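Local coordinates for DNA polymerase III subunit delta (Bacillus subtilis, PDB 3ZH9), which is a subunit of the bacterial replicative loader of the beta sliding ring, probably acting as the wrench that opens the dimeric ring for loading onto primed DNA, at residues R229-S234 / F332-L337. Residues are numbered along the deposited sequence; the frame is centred on the assembly and turned at random.
Sequences RKRTES and FLLQLL
Leu337 lies against Ser234 and under the extended side chain of Arg231 in a small, partly exposed helix-helix contact of the all-helical C-terminal domain, where the first turn of helix 231-243 is joined to the last turns of helix 325-338, close to the C-terminus of the chain. The side chains of Leu337 and Arg231 make most of it, with Leu334 at the margin, and no direct hydrogen bond crosses; a water supplies the polar link. One branch of Leu337 points into the helix start, its CD2 lying 3.6 Å from Ser234 OG and 4.0 Å from Arg231 CA. Arg231 reaches over from the solvent side: CG stands anti to the backbone N (chi1 -177°) and the chain runs straight on to NE, carrying the guanidinium out to the other helix. There NH1 is 3.8 Å from Leu337 CB and NH2 3.8 Å from Leu334 CD2, both carbons approaching the flat group obliquely. Water 1 sits at the guanidinium edge, in its plane; it accepts from Arg231 NH2 at 2.7 Å and donates to Leu334 O at 3.1 Å, tying the arginine to the helix backbone. Ser234 OG faces back to its own first turn, with Lys230 O and Arg231 O both near enough to take its proton. Just upstream, Arg229, with positive phi, closes helix 215-227 in a Schellman motif, and Lys230 is the N-cap of the next helix. Deeper in the bundle Ser234 and Leu333 both touch Ile226 of helix 215-227, and Phe332 packs on helix 301-319.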
ATOM      1  N   ARG A 229      -7.463 -27.198  13.189  1.00 72.19           N
ATOM      2  CA  ARG A 229      -7.535 -28.063  14.371  1.00 77.04           C
ATOM      3  C   ARG A 229      -6.212 -28.205  15.137  1.00 80.68           C
ATOM      4  O   ARG A 229      -6.067 -29.108  15.962  1.00 88.30           O
ATOM      5  CB  ARG A 229      -8.082 -29.447  13.997  1.00 76.97           C
ATOM      6  N   LYS A 230      -5.257 -27.318  14.865  1.00 77.85           N
ATOM      7  CA  LYS A 230      -3.986 -27.305  15.593  1.00 76.79           C
ATOM      8  C   LYS A 230      -4.144 -26.579  16.930  1.00 76.03           C
ATOM      9  O   LYS A 230      -3.796 -25.400  17.062  1.00 64.02           O
ATOM     10  CB  LYS A 230      -2.898 -26.640  14.753  1.00 70.59           C
ATOM     11  CG  LYS A 230      -2.716 -27.267  13.388  1.00 75.79           C
ATOM     12  N   ARG A 231      -4.658 -27.303  17.920  1.00 76.53           N
ATOM     13  CA  ARG A 231      -5.100 -26.719  19.185  1.00 73.20           C
ATOM     14  C   ARG A 231      -4.037 -25.919  19.931  1.00 72.75           C
ATOM     15  O   ARG A 231      -4.261 -24.765  20.296  1.00 76.53           O
ATOM     16  CB  ARG A 231      -5.639 -27.813  20.102  1.00 79.03           C
ATOM     17  CG  ARG A 231      -6.190 -27.287  21.413  1.00 79.45           C
ATOM     18  CD  ARG A 231      -6.933 -28.372  22.164  1.00 82.89           C
ATOM     19  NE  ARG A 231      -7.784 -27.811  23.206  1.00 80.68           N
ATOM     20  CZ  ARG A 231      -9.072 -27.529  23.050  1.00 79.87           C
ATOM     21  NH1 ARG A 231      -9.674 -27.765  21.892  1.00 77.80           N
ATOM     22  NH2 ARG A 231      -9.764 -27.021  24.058  1.00 85.62           N
ATOM     23  N   THR A 232      -2.887 -26.534  20.167  1.00 67.59           N
ATOM     24  CA  THR A 232      -1.866 -25.907  20.993  1.00 73.36           C
ATOM     25  C   THR A 232      -1.122 -24.802  20.242  1.00 71.59           C
ATOM     26  O   THR A 232      -0.858 -23.737  20.806  1.00 69.75           O
ATOM     27  CB  THR A 232      -0.881 -26.950  21.553  1.00 82.05           C
ATOM     28  OG1 THR A 232      -1.609 -27.949  22.284  1.00 80.49           O
ATOM     29  CG2 THR A 232       0.097 -26.280  22.485  1.00 82.56           C
ATOM     30  N   GLU A 233      -0.802 -25.051  18.971  1.00 71.78           N
ATOM     31  CA  GLU A 233      -0.166 -24.036  18.125  1.00 67.51           C
ATOM     32  C   GLU A 233      -0.925 -22.708  18.161  1.00 60.65           C
ATOM     33  O   GLU A 233      -0.321 -21.633  18.220  1.00 60.40           O
ATOM     34  CB  GLU A 233      -0.071 -24.515  16.674  1.00 75.02           C
ATOM     35  CG  GLU A 233       1.083 -25.465  16.379  1.00 90.35           C
ATOM     36  CD  GLU A 233       1.080 -25.961  14.937  1.00102.61           C
ATOM     37  OE1 GLU A 233       0.028 -25.877  14.268  1.00107.90           O
ATOM     38  OE2 GLU A 233       2.134 -26.441  14.470  1.00107.81           O
ATOM     39  N   SER A 234      -2.251 -22.793  18.121  1.00 51.46           N
ATOM     40  CA  SER A 234      -3.087 -21.604  18.131  1.00 54.43           C
ATOM     41  C   SER A 234      -3.296 -21.033  19.539  1.00 50.98           C
ATOM     42  O   SER A 234      -3.441 -19.820  19.702  1.00 50.44           O
ATOM     43  CB  SER A 234      -4.422 -21.862  17.420  1.00 56.51           C
ATOM     44  OG  SER A 234      -5.229 -22.774  18.130  1.00 60.02           O
ATOM     45  N   PHE A 332     -14.528 -17.666  23.255  1.00 51.70           N
ATOM     46  CA  PHE A 332     -14.692 -17.588  21.802  1.00 42.23           C
ATOM     47  C   PHE A 332     -13.732 -18.520  21.053  1.00 50.37           C
ATOM     48  O   PHE A 332     -14.149 -19.337  20.222  1.00 43.84           O
ATOM     49  CB  PHE A 332     -14.489 -16.150  21.323  1.00 39.87           C
ATOM     50  CG  PHE A 332     -14.430 -16.012  19.816  1.00 47.32           C
ATOM     51  CD1 PHE A 332     -15.586 -16.114  19.046  1.00 44.77           C
ATOM     52  CD2 PHE A 332     -13.218 -15.786  19.174  1.00 35.15           C
ATOM     53  CE1 PHE A 332     -15.529 -16.005  17.658  1.00 45.57           C
ATOM     54  CE2 PHE A 332     -13.153 -15.667  17.783  1.00 38.65           C
ATOM     55  CZ  PHE A 332     -14.309 -15.774  17.026  1.00 38.05           C
ATOM     56  N   LEU A 333     -12.443 -18.398  21.352  1.00 46.56           N
ATOM     57  CA  LEU A 333     -11.444 -19.184  20.655  1.00 43.08           C
ATOM     58  C   LEU A 333     -11.621 -20.678  20.952  1.00 52.79           C
ATOM     59  O   LEU A 333     -11.420 -21.524  20.077  1.00 43.71           O
ATOM     60  CB  LEU A 333     -10.030 -18.703  21.015  1.00 55.89           C
ATOM     61  CG  LEU A 333      -9.701 -17.266  20.573  1.00 60.04           C
ATOM     62  CD1 LEU A 333      -8.338 -16.806  21.076  1.00 56.65           C
ATOM     63  CD2 LEU A 333      -9.771 -17.121  19.055  1.00 63.06           C
ATOM     64  N   LEU A 334     -11.999 -20.999  22.188  1.00 57.27           N
ATOM     65  CA  LEU A 334     -12.276 -22.385  22.557  1.00 63.08           C
ATOM     66  C   LEU A 334     -13.491 -22.936  21.796  1.00 60.34           C
ATOM     67  O   LEU A 334     -13.425 -24.023  21.227  1.00 62.30           O
ATOM     68  CB  LEU A 334     -12.449 -22.536  24.076  1.00 65.44           C
ATOM     69  CG  LEU A 334     -11.162 -22.330  24.885  1.00 64.76           C
ATOM     70  CD1 LEU A 334     -11.416 -22.466  26.376  1.00 64.23           C
ATOM     71  CD2 LEU A 334     -10.059 -23.289  24.431  1.00 61.23           C
ATOM     72  N   GLN A 335     -14.590 -22.186  21.776  1.00 58.96           N
ATOM     73  CA  GLN A 335     -15.726 -22.546  20.924  1.00 61.29           C
ATOM     74  C   GLN A 335     -15.255 -22.888  19.502  1.00 61.29           C
ATOM     75  O   GLN A 335     -15.567 -23.959  18.985  1.00 60.80           O
ATOM     76  CB  GLN A 335     -16.761 -21.419  20.884  1.00 58.67           C
ATOM     77  N   LEU A 336     -14.487 -21.992  18.885  1.00 58.90           N
ATOM     78  CA  LEU A 336     -13.980 -22.218  17.527  1.00 57.15           C
ATOM     79  C   LEU A 336     -13.190 -23.512  17.391  1.00 62.96           C
ATOM     80  O   LEU A 336     -13.190 -24.140  16.331  1.00 65.91           O
ATOM     81  CB  LEU A 336     -13.084 -21.063  17.065  1.00 53.66           C
ATOM     82  CG  LEU A 336     -13.715 -19.705  16.779  1.00 62.37           C
ATOM     83  CD1 LEU A 336     -12.791 -18.881  15.885  1.00 54.52           C
ATOM     84  CD2 LEU A 336     -15.070 -19.884  16.127  1.00 69.06           C
ATOM     85  N   LEU A 337     -12.494 -23.897  18.456  1.00 63.99           N
ATOM     86  CA  LEU A 337     -11.611 -25.061  18.408  1.00 67.87           C
ATOM     87  C   LEU A 337     -12.362 -26.389  18.533  1.00 79.75           C
ATOM     88  O   LEU A 337     -11.963 -27.394  17.937  1.00 81.36           O
ATOM     89  CB  LEU A 337     -10.531 -24.949  19.479  1.00 57.53           C
ATOM     90  CG  LEU A 337      -9.435 -23.930  19.182  1.00 57.39           C
ATOM     91  CD1 LEU A 337      -8.879 -23.366  20.487  1.00 60.02           C
ATOM     92  CD2 LEU A 337      -8.327 -24.559  18.319  1.00 47.30           C
TER
HETATM   93  O   HOH W   1     -12.071 -26.391  22.752  1.00 70.26           O